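Local coordinates for peptide-binding protein (Photobacterium damsela subsp. piscicida, PDB 6SQX) that probably cleaves bacterial peptidoglycan as a secreted NlpC/P60-type cysteine D,L-endopeptidase that also carries an SH3-type domain, at residues Tyr65-Ser69 with Asp70-Gln74; Gly208-Pro211 with Thr212-Ala216; Lys251-Glu254 with Ala255-Leu259. All coordinates share one frame; numbering follows the deposited sequence.

Contact 1. Residues Tyr65-Ser69 with Asp70-Gln74; sequences YFQWS and DDANQ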
loop_
_atom_site.group_PDB
_atom_site.type_symbol
_atom_site.label_atom_id
_atom_site.label_comp_id
_atom_site.label_asym_id
_atom_site.label_seq_id
_atom_site.Cartn_x
_atom_site.Cartn_y
_atom_site.Cartn_z
ATOM N N TYR A 65 7.315 11.344 -9.135
ATOM C CA TYR A 65 8.508 11.476 -9.979
ATOM C C TYR A 65 9.747 11.934 -9.219
ATOM O O TYR A 65 10.760 12.254 -9.855
ATOM C CB TYR A 65 8.233 12.420 -11.168
ATOM C CG TYR A 65 7.192 11.843 -12.119
ATOM C CD1 TYR A 65 7.512 10.789 -12.976
ATOM C CD2 TYR A 65 5.893 12.354 -12.158
ATOM C CE1 TYR A 65 6.556 10.256 -13.859
ATOM C CE2 TYR A 65 4.947 11.814 -13.019
ATOM C CZ TYR A 65 5.290 10.782 -13.872
ATOM O OH TYR A 65 4.318 10.258 -14.750
ATOM N N PHE A 66 9.708 11.904 -7.888
ATOM C CA PHE A 66 10.829 12.427 -7.107
ATOM C C PHE A 66 12.127 11.716 -7.446
ATOM O O PHE A 66 13.198 12.346 -7.459
ATOM C CB PHE A 66 10.517 12.238 -5.626
ATOM C CG PHE A 66 11.597 12.739 -4.728
ATOM C CD1 PHE A 66 11.844 14.101 -4.598
ATOM C CD2 PHE A 66 12.356 11.850 -3.987
ATOM C CE1 PHE A 66 12.846 14.557 -3.724
ATOM C CE2 PHE A 66 13.355 12.294 -3.103
ATOM C CZ PHE A 66 13.596 13.658 -3.000
ATOM N N GLN A 67 12.084 10.410 -7.724
ATOM C CA GLN A 67 13.341 9.706 -8.005
ATOM C C GLN A 67 13.960 10.120 -9.331
ATOM O O GLN A 67 15.110 9.768 -9.594
ATOM C CB GLN A 67 13.147 8.177 -7.992
ATOM C CG GLN A 67 12.605 7.644 -6.674
ATOM C CD GLN A 67 13.455 7.986 -5.469
ATOM O OE1 GLN A 67 14.652 8.274 -5.569
ATOM N NE2 GLN A 67 12.842 7.896 -4.316
ATOM N N TRP A 68 13.206 10.796 -10.194
ATOM C CA TRP A 68 13.730 11.296 -11.453
ATOM C C TRP A 68 14.131 12.748 -11.340
ATOM O O TRP A 68 14.559 13.351 -12.331
ATOM C CB TRP A 68 12.704 11.109 -12.579
ATOM C CG TRP A 68 12.513 9.711 -13.037
ATOM C CD1 TRP A 68 13.151 8.582 -12.575
ATOM C CD2 TRP A 68 11.567 9.260 -14.024
ATOM N NE1 TRP A 68 12.683 7.457 -13.257
ATOM C CE2 TRP A 68 11.717 7.857 -14.139
ATOM C CE3 TRP A 68 10.632 9.912 -14.838
ATOM C CZ2 TRP A 68 10.945 7.095 -15.030
ATOM C CZ3 TRP A 68 9.888 9.150 -15.735
ATOM C CH2 TRP A 68 10.034 7.760 -15.806
ATOM N N SER A 69 14.071 13.302 -10.127
ATOM C CA SER A 69 14.326 14.723 -9.933
ATOM C C SER A 69 15.773 14.992 -9.540
ATOM O O SER A 69 16.499 14.120 -9.081
ATOM C CB SER A 69 13.383 15.313 -8.879
ATOM O OG SER A 69 13.841 15.080 -7.560
ATOM N N ASP A 70 16.182 16.237 -9.732
ATOM C CA ASP A 70 17.545 16.579 -9.378
ATOM C C ASP A 70 17.759 16.549 -7.872
ATOM O O ASP A 70 18.914 16.509 -7.434
ATOM C CB ASP A 70 17.910 17.964 -9.939
ATOM C CG ASP A 70 18.114 17.958 -11.446
ATOM O OD1 ASP A 70 18.178 16.843 -12.028
ATOM O OD2 ASP A 70 18.235 19.066 -12.040
ATOM N N ASP A 71 16.674 16.568 -7.083
ATOM C CA ASP A 71 16.737 16.611 -5.621
ATOM C C ASP A 71 17.108 15.263 -5.002
ATOM O O ASP A 71 17.633 15.223 -3.882
ATOM C CB ASP A 71 15.374 17.044 -5.057
ATOM C CG ASP A 71 14.991 18.466 -5.449
ATOM O OD1 ASP A 71 15.887 19.341 -5.491
ATOM O OD2 ASP A 71 13.788 18.707 -5.729
ATOM N N ALA A 72 16.830 14.165 -5.682
ATOM C CA ALA A 72 17.011 12.840 -5.120
ATOM C C ALA A 72 18.460 12.373 -5.282
ATOM O O ALA A 72 19.169 12.778 -6.216
ATOM C CB ALA A 72 16.084 11.872 -5.868
ATOM N N ASN A 73 18.892 11.510 -4.367
ATOM C CA ASN A 73 20.243 10.965 -4.427
ATOM C C ASN A 73 20.240 9.531 -3.913
ATOM O O ASN A 73 19.240 9.047 -3.364
ATOM C CB ASN A 73 21.275 11.856 -3.685
ATOM C CG ASN A 73 21.061 11.873 -2.183
ATOM O OD1 ASN A 73 21.094 10.830 -1.532
ATOM N ND2 ASN A 73 20.843 13.066 -1.619
ATOM N N GLN A 74 21.373 8.842 -4.089
ATOM C CA GLN A 74 21.438 7.420 -3.773
ATOM C C GLN A 74 21.662 7.128 -2.294
ATOM O O GLN A 74 21.607 5.953 -1.897
ATOM C CB GLN A 74 22.534 6.721 -4.579
ATOM C CG GLN A 74 22.265 6.594 -6.079
ATOM C CD GLN A 74 23.460 6.032 -6.773
ATOM O OE1 GLN A 74 24.570 6.580 -6.645
ATOM N NE2 GLN A 74 23.289 4.922 -7.477
#
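Ala72 lays its methyl over one face of the Phe66 ring, CB standing 4.2 Å from the ring centroid and 23° off the normal, a CH-pi contact displaced toward the rim at CE2. Swung opposite its own amide nitrogen, the ring lies under the turn that follows. Asp71 crosses the same ring at about a right angle and touches it through its CB, 3.8 Å from Phe66 CE1. Ser69 ties the two halves together: chi1 of 82° holds OG between backbone N and carbonyl carbon, where it donates to Phe66 O at 2.8 Å, in the carbonyl plane on a lone pair. The same OG accepts from Asp71 N at 3.2 Å, a bond bent to 137° at the hydrogen that makes an ST turn. Phe66 O also takes Ser69 N, so two donors grip one carbonyl. Ser69 to Ala72 form a type I beta turn whose own closing bond, Ala72 N to Ser69 O at 3.4 Å, is weak. The 3-10 segment and turn lead from helix 50-64 toward strand 76-78. Around them, Ala72 and Gln67 touch Met188 of strand 186-192, Gln67 OE1 bonds to Lys202, Asp70 forms a salt bridge with Arg142, and Trp68 meets strand 142-145.

Contact 2. Residues Gly208-Pro211 with Thr212-Ala216; sequences GWVP and TSSIA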
loop_
_atom_site.group_PDB
_atom_site.type_symbol
_atom_site.label_atom_id
_atom_site.label_comp_id
_atom_site.label_asym_id
_atom_site.label_seq_id
_atom_site.Cartn_x
_atom_site.Cartn_y
_atom_site.Cartn_z
ATOM N N GLY A 208 13.855 -0.791 -0.938
ATOM C CA GLY A 208 14.126 -2.200 -0.719
ATOM C C GLY A 208 14.591 -2.902 -1.979
ATOM O O GLY A 208 14.880 -2.273 -2.982
ATOM N N TRP A 209 14.719 -4.222 -1.875
ATOM C CA TRP A 209 15.356 -5.028 -2.904
ATOM C C TRP A 209 14.316 -5.698 -3.798
ATOM O O TRP A 209 13.267 -6.176 -3.325
ATOM C CB TRP A 209 16.185 -6.136 -2.246
ATOM C CG TRP A 209 17.329 -5.618 -1.369
ATOM C CD1 TRP A 209 17.243 -5.208 -0.069
ATOM C CD2 TRP A 209 18.701 -5.466 -1.751
ATOM N NE1 TRP A 209 18.484 -4.785 0.379
ATOM C CE2 TRP A 209 19.397 -4.960 -0.626
ATOM C CE3 TRP A 209 19.407 -5.719 -2.927
ATOM C CZ2 TRP A 209 20.775 -4.699 -0.641
ATOM C CZ3 TRP A 209 20.772 -5.444 -2.953
ATOM C CH2 TRP A 209 21.444 -4.962 -1.809
ATOM N N VAL A 210 14.627 -5.775 -5.089
ATOM C CA VAL A 210 13.761 -6.428 -6.080
ATOM C C VAL A 210 14.656 -7.220 -7.015
ATOM O O VAL A 210 15.853 -6.941 -7.126
ATOM C CB VAL A 210 12.961 -5.405 -6.911
ATOM C CG1 VAL A 210 11.950 -4.624 -6.036
ATOM C CG2 VAL A 210 13.940 -4.481 -7.683
ATOM N N PRO A 211 14.106 -8.197 -7.724
ATOM C CA PRO A 211 14.907 -8.901 -8.733
ATOM C C PRO A 211 15.437 -7.919 -9.762
ATOM O O PRO A 211 14.723 -7.025 -10.222
ATOM C CB PRO A 211 13.899 -9.862 -9.375
ATOM C CG PRO A 211 12.858 -10.051 -8.280
ATOM C CD PRO A 211 12.724 -8.704 -7.657
ATOM N N THR A 212 16.713 -8.090 -10.120
ATOM C CA THR A 212 17.296 -7.206 -11.122
ATOM C C THR A 212 16.509 -7.240 -12.431
ATOM O O THR A 212 16.368 -6.208 -13.102
ATOM C CB THR A 212 18.760 -7.562 -11.316
ATOM O OG1 THR A 212 19.429 -7.368 -10.060
ATOM C CG2 THR A 212 19.427 -6.714 -12.440
ATOM N N SER A 213 15.952 -8.395 -12.790
ATOM C CA SER A 213 15.181 -8.483 -14.024
ATOM C C SER A 213 13.900 -7.658 -13.989
ATOM O O SER A 213 13.259 -7.486 -15.031
ATOM C CB SER A 213 14.848 -9.950 -14.311
ATOM O OG SER A 213 14.109 -10.512 -13.238
ATOM N N SER A 214 13.476 -7.174 -12.826
ATOM C CA SER A 214 12.227 -6.426 -12.731
ATOM C C SER A 214 12.420 -4.925 -12.913
ATOM O O SER A 214 11.432 -4.183 -12.929
ATOM C CB SER A 214 11.544 -6.696 -11.387
ATOM O OG SER A 214 12.083 -5.883 -10.354
ATOM N N ILE A 215 13.665 -4.464 -13.070
ATOM C CA ILE A 215 13.944 -3.044 -13.187
ATOM C C ILE A 215 14.892 -2.771 -14.352
ATOM O O ILE A 215 15.555 -3.676 -14.870
ATOM C CB ILE A 215 14.497 -2.456 -11.854
ATOM C CG1 ILE A 215 15.715 -3.226 -11.274
ATOM C CG2 ILE A 215 13.394 -2.539 -10.777
ATOM C CD1 ILE A 215 17.024 -2.951 -11.951
ATOM N N ALA A 216 14.920 -1.507 -14.776
ATOM C CA ALA A 216 15.826 -1.078 -15.840
ATOM C C ALA A 216 16.147 0.390 -15.611
ATOM O O ALA A 216 15.348 1.115 -15.028
ATOM C CB ALA A 216 15.141 -1.254 -17.204
#
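Val210 and Ile215 meet through their CG2 methyls, 3.7 Å apart, the two branched side chains crossing obliquely. Val210 also packs on Ile201, and Ile215 on Ile187 and Leu189. At the edge of this apolar group Pro211 CB lies 3.9 Å from Ser213 OG. The hydrogen bonds gather on the carbonyl of Pro211. Ser214 N donates to Pro211 O at 2.9 Å, from well above the carbonyl plane, 55° out of it. In the conformer given, one of two modelled for Ser214, the hydroxyl adds a second bond: chi1 of 83° turns it back over its own backbone, and Ser214 OG reaches Pro211 O at 2.9 Å, in the carbonyl plane with a C=O...donor angle of 147°. There OG also lies 3.5 Å from Val210 CG2. Ile215 N bonds in turn to Thr212 O at 3.2 Å, and Thr212 OG1 is hydrogen-bonded to Lys196 O and Thr199 OG1. The short 3-10 turn of 212-214 carries the chain from strand 206-211 to strand 215-217, the two outermost strands of the five-stranded sheet, a link familiar from SH3 folds. Its chemistry implies a turn held by backbone bonds to Pro211 O and Thr212 O, with the serine hydroxyl reinforcing the first in one conformer and a valine-isoleucine contact packed beside them.

Contact 3. Residues Lys251-Glu254 with Ala255-Leu259; sequences KILE and AGSIL. With EDO (1,2-ethanediol), chain N.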
loop_
_atom_site.group_PDB
_atom_site.type_symbol
_atom_site.label_atom_id
_atom_site.label_comp_id
_atom_site.label_asym_id
_atom_site.label_seq_id
_atom_site.Cartn_x
_atom_site.Cartn_y
_atom_site.Cartn_z
ATOM N N LYS A 251 1.829 -11.375 -19.222
ATOM C CA LYS A 251 2.117 -10.332 -18.232
ATOM C C LYS A 251 0.806 -9.822 -17.660
ATOM O O LYS A 251 -0.168 -9.648 -18.391
ATOM C CB LYS A 251 2.835 -9.147 -18.888
ATOM C CG LYS A 251 4.219 -9.485 -19.361
ATOM C CD LYS A 251 5.110 -9.960 -18.218
ATOM C CE LYS A 251 6.593 -9.916 -18.646
ATOM N NZ LYS A 251 7.471 -10.693 -17.714
ATOM N N ILE A 252 0.772 -9.561 -16.353
ATOM C CA ILE A 252 -0.435 -9.078 -15.702
ATOM C C ILE A 252 -0.336 -7.570 -15.517
ATOM O O ILE A 252 0.662 -7.048 -14.990
ATOM C CB ILE A 252 -0.698 -9.815 -14.382
ATOM C CG1 ILE A 252 -0.965 -11.289 -14.717
ATOM C CG2 ILE A 252 -1.882 -9.181 -13.646
ATOM C CD1 ILE A 252 -1.197 -12.183 -13.516
ATOM N N LEU A 253 -1.351 -6.853 -15.961
ATOM C CA LEU A 253 -1.445 -5.403 -15.743
ATOM C C LEU A 253 -2.313 -5.150 -14.515
ATOM O O LEU A 253 -3.449 -5.641 -14.439
ATOM C CB LEU A 253 -2.113 -4.760 -16.971
ATOM C CG LEU A 253 -2.414 -3.261 -16.953
ATOM C CD1 LEU A 253 -1.096 -2.460 -16.808
ATOM C CD2 LEU A 253 -3.201 -2.849 -18.198
ATOM N N GLU A 254 -1.795 -4.378 -13.547
ATOM C CA GLU A 254 -2.429 -4.205 -12.245
ATOM C C GLU A 254 -2.962 -2.791 -12.095
ATOM O O GLU A 254 -2.313 -1.804 -12.508
ATOM C CB GLU A 254 -1.422 -4.454 -11.119
ATOM C CG GLU A 254 -0.960 -5.907 -11.058
ATOM C CD GLU A 254 -1.709 -6.785 -10.037
ATOM O OE1 GLU A 254 -2.676 -6.283 -9.406
ATOM O OE2 GLU A 254 -1.310 -7.972 -9.908
ATOM N N ALA A 255 -4.136 -2.665 -11.479
ATOM C CA ALA A 255 -4.629 -1.334 -11.130
ATOM C C ALA A 255 -3.580 -0.593 -10.294
ATOM O O ALA A 255 -2.827 -1.199 -9.518
ATOM C CB ALA A 255 -5.953 -1.435 -10.368
ATOM N N GLY A 256 -3.543 0.719 -10.477
ATOM C CA GLY A 256 -2.513 1.561 -9.874
ATOM C C GLY A 256 -1.383 1.890 -10.823
ATOM O O GLY A 256 -0.677 2.876 -10.608
ATOM N N SER A 257 -1.199 1.095 -11.882
ATOM C CA SER A 257 -0.181 1.401 -12.874
ATOM C C SER A 257 -0.556 2.665 -13.637
ATOM O O SER A 257 -1.725 2.961 -13.871
ATOM C CB SER A 257 -0.104 0.275 -13.905
ATOM O OG SER A 257 0.159 -0.959 -13.262
ATOM N N ILE A 258 0.466 3.398 -14.070
ATOM C CA ILE A 258 0.326 4.638 -14.786
ATOM C C ILE A 258 1.266 4.539 -15.983
ATOM O O ILE A 258 2.492 4.468 -15.823
ATOM C CB ILE A 258 0.636 5.849 -13.892
ATOM C CG1 ILE A 258 -0.335 5.902 -12.700
ATOM C CG2 ILE A 258 0.583 7.169 -14.674
ATOM C CD1 ILE A 258 0.190 6.878 -11.581
ATOM N N LEU A 259 0.698 4.466 -17.192
ATOM C CA LEU A 259 1.504 4.102 -18.345
ATOM C C LEU A 259 1.138 4.958 -19.548
ATOM O O LEU A 259 0.003 5.448 -19.651
ATOM C CB LEU A 259 1.262 2.630 -18.721
ATOM C CG LEU A 259 1.747 1.618 -17.655
ATOM C CD1 LEU A 259 1.114 0.224 -17.916
ATOM C CD2 LEU A 259 3.296 1.521 -17.690
HETATM C C1 EDO N . 2.323 -10.606 -11.140
HETATM O O1 EDO N . 2.984 -9.764 -12.084
HETATM C C2 EDO N . 1.354 -9.738 -10.341
HETATM O O2 EDO N . 0.201 -9.423 -11.105
HETATM O O HOH W 1 1.026 -3.549 -13.880
#
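Leu253 and Leu259 meet through their CD1 methyls, 3.6 Å apart, their side chains sliding past each other in opposite directions. Leu253 has chi1 of 176°, which carries its branch away from the backbone nitrogen and brings CD1 to Leu259; the same methyl lies 4.0 Å from Ser257 OG. Next to this apolar pair, Ser257 closes the type II beta turn from Glu254 to Ser257. Its OG donates to Glu254 O at 2.7 Å, in the carbonyl plane on a lone pair, and its N bonds to the same oxygen at 3.2 Å, tilted 24° from the plane. Gly256 occupies the third position of the turn with a positive phi, where a side chain would press on the preceding carbonyl.

The other side is polar rather than apolar and holds one bridging water and an ethanediol. The water accepts from Glu254 N and donates to Ser257 OG at 2.8 Å, joining the strand to the turn. The Glu254 carboxylate, bent at chi2, heads away from the leucines; its OE2 lies 2.4 Å from O2 of the ethanediol, a doubtful distance, too short for an ordinary hydrogen bond. That molecule, probably from the crystallisation liquor, also lies against Ile252 CG2. Lys238 and Arg330 pair with the two carboxylate oxygens, which would be expected to keep the group ionised.

Strand 252-254 pairs with strand 238-240, and the turn passes from it to strand 259-262. Both leucines lean on Leu266 of strand 265-271, Ser257 and Leu253 touch Pro234 of strand 230-234, and Arg330 of helix 326-334 also bonds to Ala255 O.

How the contacts relate
The three contacts are separate local turns in series along the chain, 17 to 23 Å apart between centres, and none touches another. All touching residues of contact 3 are buried, whereas contacts 1 and 2 are only partly so. Contact 1 follows helix 50-64 and lies against the sheet whose outermost strands contact 2 connects; contact 3 belongs to a different pair of sheets, joining strand 252-254 to strand 259-262. A serine hydroxyl bonded to a carbonyl three residues earlier recurs in all three, in contact 2 for one conformer. The apolar partner changes: an aromatic face under a methyl in contact 1, branched aliphatic side chains in contacts 2 and 3, with water and a buried carboxylate added in contact 3.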